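Local coordinates for uncharacterized protein lp_1913 (Lactobacillus plantarum, PDB 3FLH) that is of unknown function but carries a rhodanese-like domain, a fold shared by sulfurtransferases and related phosphatases, at residues K32-D37 against G52-P57. Residues are numbered along the deposited sequence; the frame is centred on the assembly and turned at random.
Sequences KYVVLD and GAIAMP
Leu-36 packs alongside Met-56, a selenomethionine, with both side chains extending in the same direction. In Leu-36, a chi1 of -53° sets CG anti to the carbonyl carbon, which carries both branches to the CE methyl of Met-56. CG itself meets that methyl at 3.9 Å. At the tip the branches divide. CD1 presses against Met-56 CE at 3.3 Å, tighter than usual for two carbons. CD2 touches the same methyl and also rests on Ile-54 CB, 3.9 Å away. The chain of Met-56 bends twice to bring CE there, and it also packs on Leu-61 of helix 58-64. An alanine in place of Leu-36 would probably open a gap beside Ile-54 and leave the Met-56 methyl without its support on this side. Ile-54 reaches further along the same face, where its CD1 meets Val-34 CG1 at 3.5 Å.

The two strands run parallel, with Leu-36 opposite Ile-54 and Asp-37 opposite Ala-55. Strand 54-55 is short and ends the parallel sheet on this side. Strand 33-37 lies between it and strand 73-77, an arrangement consistent with the alpha/beta fold of rhodanese-like domains.

Three backbone bonds join the segments. Ile-54 N donates to Val-35 O at 2.8 Å, nearly straight at 171°. Asp-37 N then donates to Ile-54 O, and Met-56 N to Asp-37 O. Asp-37 O also accepts from Gln-44. Just before the paired residues, a water takes the place of a direct bond. It accepts from Val-35 N at 2.9 Å and donates to Gly-52 O at 2.7 Å. On the other face, Val-35 CG1 packs on Ala-53 CB at 3.8 Å. The Asp-37 carboxylate turns from the neighbouring segment to a salt bridge with Arg-39.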
# COMPACT_ATOMS: atom_id res chain seq x y z
N LYS B 32 21.56 -4.96 -14.53
CA LYS B 32 21.75 -4.15 -13.33
C LYS B 32 20.78 -4.58 -12.23
O LYS B 32 21.03 -4.33 -11.05
CB LYS B 32 21.53 -2.67 -13.66
CG LYS B 32 21.97 -1.70 -12.57
CD LYS B 32 21.36 -0.31 -12.76
CE LYS B 32 21.80 0.35 -14.07
NZ LYS B 32 23.26 0.68 -14.11
N TYR B 33 19.69 -5.24 -12.61
CA TYR B 33 18.70 -5.69 -11.63
C TYR B 33 18.42 -7.19 -11.68
O TYR B 33 18.47 -7.82 -12.73
CB TYR B 33 17.38 -4.92 -11.85
CG TYR B 33 17.52 -3.42 -11.81
CD1 TYR B 33 17.91 -2.77 -10.63
CD2 TYR B 33 17.29 -2.64 -12.94
CE1 TYR B 33 18.07 -1.39 -10.59
CE2 TYR B 33 17.45 -1.26 -12.91
CZ TYR B 33 17.84 -0.64 -11.72
OH TYR B 33 18.00 0.73 -11.68
N VAL B 34 18.13 -7.75 -10.51
CA VAL B 34 17.78 -9.16 -10.37
C VAL B 34 16.43 -9.14 -9.67
O VAL B 34 16.30 -8.59 -8.58
CB VAL B 34 18.80 -9.94 -9.50
CG1 VAL B 34 18.32 -11.39 -9.30
CG2 VAL B 34 20.17 -9.93 -10.18
N VAL B 35 15.42 -9.72 -10.32
CA VAL B 35 14.06 -9.75 -9.80
C VAL B 35 13.84 -11.00 -8.93
O VAL B 35 14.18 -12.11 -9.35
CB VAL B 35 13.03 -9.76 -10.97
CG1 VAL B 35 11.61 -9.78 -10.44
CG2 VAL B 35 13.24 -8.53 -11.86
N LEU B 36 13.29 -10.79 -7.74
CA LEU B 36 13.00 -11.88 -6.80
C LEU B 36 11.51 -11.99 -6.57
O LEU B 36 10.87 -11.03 -6.12
CB LEU B 36 13.67 -11.63 -5.45
CG LEU B 36 15.17 -11.34 -5.43
CD1 LEU B 36 15.64 -11.14 -3.99
CD2 LEU B 36 15.92 -12.51 -6.08
N ASP B 37 10.95 -13.16 -6.87
CA ASP B 37 9.53 -13.42 -6.68
C ASP B 37 9.41 -13.92 -5.24
O ASP B 37 9.77 -15.06 -4.96
CB ASP B 37 9.06 -14.51 -7.65
CG ASP B 37 7.57 -14.68 -7.67
OD1 ASP B 37 6.94 -14.70 -6.59
OD2 ASP B 37 7.00 -14.82 -8.79
N GLY B 52 12.78 -14.04 -16.01
CA GLY B 52 14.05 -14.01 -15.31
C GLY B 52 13.98 -13.90 -13.79
O GLY B 52 15.01 -13.82 -13.12
N ALA B 53 12.77 -13.89 -13.24
CA ALA B 53 12.61 -13.77 -11.80
C ALA B 53 13.02 -15.03 -11.06
O ALA B 53 12.74 -16.14 -11.50
CB ALA B 53 11.16 -13.42 -11.45
N ILE B 54 13.68 -14.85 -9.92
CA ILE B 54 14.12 -15.96 -9.11
C ILE B 54 13.06 -16.26 -8.05
O ILE B 54 12.64 -15.36 -7.33
CB ILE B 54 15.45 -15.64 -8.41
CG1 ILE B 54 16.52 -15.31 -9.46
CG2 ILE B 54 15.89 -16.82 -7.55
CD1 ILE B 54 17.82 -14.82 -8.87
N ALA B 55 12.63 -17.51 -7.98
CA ALA B 55 11.61 -17.91 -7.01
C ALA B 55 12.24 -17.95 -5.62
O ALA B 55 13.09 -18.80 -5.34
CB ALA B 55 11.04 -19.28 -7.37
N MSE B 56 11.82 -17.02 -4.78
CA MSE B 56 12.36 -16.92 -3.42
C MSE B 56 11.29 -16.50 -2.41
O MSE B 56 11.19 -15.32 -2.06
CB MSE B 56 13.52 -15.94 -3.40
CG MSE B 56 14.05 -15.64 -2.01
SE MSE B 56 15.96 -15.70 -1.96
CE MSE B 56 16.36 -14.30 -3.22
N PRO B 57 10.50 -17.47 -1.94
CA PRO B 57 9.43 -17.23 -0.96
C PRO B 57 9.91 -16.36 0.19
O PRO B 57 10.98 -16.61 0.76
CB PRO B 57 9.04 -18.63 -0.53
CG PRO B 57 9.23 -19.41 -1.79
CD PRO B 57 10.57 -18.90 -2.27
O HOH W 1 16.04 -11.40 -12.61